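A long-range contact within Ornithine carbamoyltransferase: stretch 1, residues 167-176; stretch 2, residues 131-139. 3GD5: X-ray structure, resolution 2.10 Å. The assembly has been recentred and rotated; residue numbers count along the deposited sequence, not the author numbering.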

# COMPACT_ATOMS: atom_id res chain seq x y z
N ASN A 167 -15.45 11.77 25.57
CA ASN A 167 -14.63 12.22 24.46
C ASN A 167 -14.79 13.69 24.10
O ASN A 167 -15.28 14.49 24.89
CB ASN A 167 -14.99 11.39 23.23
CG ASN A 167 -16.48 11.41 22.93
OD1 ASN A 167 -17.21 12.27 23.44
ND2 ASN A 167 -16.94 10.47 22.11
N ASN A 168 -14.38 14.02 22.88
CA ASN A 168 -14.46 15.39 22.40
C ASN A 168 -15.86 15.99 22.46
O ASN A 168 -16.01 17.14 22.86
CB ASN A 168 -13.91 15.51 20.96
CG ASN A 168 -14.30 14.34 20.06
OD1 ASN A 168 -15.34 13.69 20.25
ND2 ASN A 168 -13.47 14.08 19.05
N VAL A 169 -16.90 15.24 22.09
CA VAL A 169 -18.25 15.80 22.13
C VAL A 169 -18.76 15.94 23.56
O VAL A 169 -19.47 16.89 23.88
CB VAL A 169 -19.26 14.96 21.29
CG1 VAL A 169 -18.63 14.58 19.96
CG2 VAL A 169 -19.70 13.73 22.04
N ALA A 170 -18.39 15.00 24.42
CA ALA A 170 -18.78 15.06 25.82
C ALA A 170 -18.22 16.36 26.36
O ALA A 170 -18.92 17.12 27.03
CB ALA A 170 -18.20 13.87 26.58
N HIS A 171 -16.94 16.62 26.06
CA HIS A 171 -16.25 17.84 26.49
C HIS A 171 -17.00 19.09 26.05
O HIS A 171 -17.20 20.02 26.84
CB HIS A 171 -14.85 17.90 25.90
CG HIS A 171 -13.87 16.98 26.55
ND1 HIS A 171 -12.63 16.71 26.02
CD2 HIS A 171 -13.95 16.26 27.70
CE1 HIS A 171 -11.99 15.87 26.80
NE2 HIS A 171 -12.77 15.58 27.83
N SER A 172 -17.39 19.13 24.78
CA SER A 172 -18.09 20.28 24.26
C SER A 172 -19.51 20.36 24.81
O SER A 172 -20.06 21.45 24.94
CB SER A 172 -18.12 20.23 22.73
OG SER A 172 -16.84 20.50 22.19
N LEU A 173 -20.11 19.22 25.13
CA LEU A 173 -21.46 19.21 25.69
C LEU A 173 -21.41 19.79 27.10
O LEU A 173 -22.31 20.51 27.52
CB LEU A 173 -22.04 17.79 25.72
CG LEU A 173 -22.60 17.24 24.40
CD1 LEU A 173 -22.91 15.76 24.54
CD2 LEU A 173 -23.85 18.00 24.03
N LEU A 174 -20.34 19.46 27.82
CA LEU A 174 -20.14 19.95 29.18
C LEU A 174 -20.08 21.48 29.18
O LEU A 174 -20.82 22.14 29.93
CB LEU A 174 -18.86 19.37 29.78
CG LEU A 174 -18.92 17.89 30.16
CD1 LEU A 174 -17.58 17.40 30.69
CD2 LEU A 174 -20.01 17.68 31.21
N LEU A 175 -19.22 22.04 28.34
CA LEU A 175 -19.08 23.49 28.26
C LEU A 175 -20.34 24.14 27.71
O LEU A 175 -20.76 25.19 28.19
CB LEU A 175 -17.91 23.86 27.36
CG LEU A 175 -16.51 23.40 27.77
CD1 LEU A 175 -15.55 23.73 26.64
CD2 LEU A 175 -16.09 24.09 29.08
N GLY A 176 -20.93 23.50 26.71
CA GLY A 176 -22.13 24.03 26.08
C GLY A 176 -23.38 24.01 26.94
O GLY A 176 -24.10 25.00 27.03
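Stretch 2 131-139: ALTDHEHPC

A mostly irregular segment, residues 131-139, lies against the first turns of a helix and is held there chiefly by polar side chains of the helix that bond to its backbone and to one carboxylate, with 439 Å² buried between the two stretches, both sides summed. The helix runs from Asn168 through Gly176 and beyond. Asn167 caps its N-terminus: OD1 of Asn167 accepts from N of Ala170 at 3.1 Å and, weakly, from N of Val169 at 3.3 Å. Asn168, His171, Ser172 and Leu175 point their CA-to-CB bonds toward the other stretch, as the helical repeat allows, while Ala170 and Leu173 point away.

Stretch 2 turns a corner at Ala131, passes in a loop from Thr133 to His137, and enters a second helix at Pro138, with His137 at the N-cap position. The shortest CA-CA distance is at Glu136, whose CA is 3.9 Å from CA of Asn168; CA of His137 follows at 5.3 Å from CA of Val169, so over this step the two chains advance in roughly the same direction. The loop is braced from within: N of Thr133 donates to O of Glu136 at 3.1 Å, and OG1 of Thr133 accepts from N of Glu136, also at 3.1 Å.

Asn168 is the most covered residue of the contact. Its ND2 donates to O of Thr133 at 2.8 Å and lies 3.2 Å from CD2 of Leu132, while its backbone packs closely enough for two CA-H...O contacts, CA of Asn168 to O of His135 at 3.3 Å and CA of Glu136 to O of Asn168 at 3.5 Å. One turn on, ND1 of His171 donates to that same O of His135 at 2.7 Å, so the carbonyl meets the imidazole at its edge, near the ring plane. The two histidine rings pair obliquely, centroids 4.8 Å apart and planes at 50°; the CA-to-CB bond of His135 points away, but its ring comes back nearer the helix.

Ser172 joins the next two residues of the loop. Its OG donates to OE2 of Glu136 at 2.9 Å and accepts from N of His137 at 3.0 Å, using one hydroxyl in both roles. N of Pro138, 3.4 Å from OG of Ser172, has no hydrogen to share. The Glu136 side chain starts sideways and its end comes nearer the helix; OE1 of Glu136 is 3.7 Å from CD1 of Leu175, and farther back along the chain CG of Glu136 is 4.0 Å from CB of His171. Nearer the start of the helix, CG1 of Val169 lies at the edge of the His137 ring, near its plane.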

# COMPACT_ATOMS: atom_id res chain seq x y z
N ALA A 131 -13.11 21.98 13.23
CA ALA A 131 -14.04 21.08 12.57
C ALA A 131 -14.16 19.82 13.40
O ALA A 131 -15.18 19.12 13.36
CB ALA A 131 -13.53 20.74 11.17
N LEU A 132 -13.11 19.53 14.16
CA LEU A 132 -13.07 18.37 15.05
C LEU A 132 -11.63 18.08 15.47
O LEU A 132 -10.71 18.11 14.64
CB LEU A 132 -13.64 17.13 14.35
CG LEU A 132 -14.26 16.04 15.22
CD1 LEU A 132 -14.70 14.87 14.35
CD2 LEU A 132 -13.26 15.57 16.26
N THR A 133 -11.42 17.83 16.76
CA THR A 133 -10.10 17.47 17.27
C THR A 133 -10.31 16.36 18.29
O THR A 133 -11.45 16.02 18.63
CB THR A 133 -9.34 18.64 17.98
OG1 THR A 133 -10.03 19.02 19.17
CG2 THR A 133 -9.21 19.85 17.05
N ASP A 134 -9.23 15.77 18.76
CA ASP A 134 -9.35 14.72 19.76
C ASP A 134 -9.93 15.28 21.06
O ASP A 134 -10.53 14.55 21.85
CB ASP A 134 -7.98 14.09 20.04
CG ASP A 134 -7.51 13.17 18.91
OD1 ASP A 134 -6.30 12.87 18.87
OD2 ASP A 134 -8.34 12.74 18.09
N HIS A 135 -9.77 16.59 21.26
CA HIS A 135 -10.23 17.26 22.47
C HIS A 135 -11.66 17.80 22.48
O HIS A 135 -12.35 17.70 23.49
CB HIS A 135 -9.28 18.41 22.82
CG HIS A 135 -9.48 18.96 24.19
ND1 HIS A 135 -9.23 18.22 25.33
CD2 HIS A 135 -9.94 20.16 24.61
CE1 HIS A 135 -9.53 18.94 26.39
NE2 HIS A 135 -9.96 20.12 25.99
N GLU A 136 -12.11 18.38 21.36
CA GLU A 136 -13.46 18.96 21.30
C GLU A 136 -14.13 18.89 19.93
O GLU A 136 -13.50 18.55 18.93
CB GLU A 136 -13.42 20.43 21.75
CG GLU A 136 -13.98 20.69 23.13
CD GLU A 136 -14.13 22.17 23.44
OE1 GLU A 136 -13.20 22.76 24.01
OE2 GLU A 136 -15.18 22.75 23.09
N HIS A 137 -15.41 19.25 19.91
CA HIS A 137 -16.20 19.26 18.68
C HIS A 137 -17.29 20.31 18.89
O HIS A 137 -18.47 19.98 19.01
CB HIS A 137 -16.81 17.87 18.43
CG HIS A 137 -17.34 17.69 17.04
ND1 HIS A 137 -17.82 16.48 16.58
CD2 HIS A 137 -17.43 18.54 16.00
CE1 HIS A 137 -18.20 16.60 15.32
NE2 HIS A 137 -17.97 17.85 14.94
N PRO A 138 -16.89 21.58 18.94
CA PRO A 138 -17.77 22.75 19.14
C PRO A 138 -18.98 22.85 18.23
O PRO A 138 -20.11 23.02 18.69
CB PRO A 138 -16.82 23.93 18.93
CG PRO A 138 -15.51 23.38 19.38
CD PRO A 138 -15.49 22.01 18.77
N CYS A 139 -18.74 22.74 16.92
CA CYS A 139 -19.81 22.85 15.95
C CYS A 139 -20.89 21.81 16.13
O CYS A 139 -22.06 22.11 15.95
CB CYS A 139 -19.25 22.81 14.53
SG CYS A 139 -18.27 24.30 14.10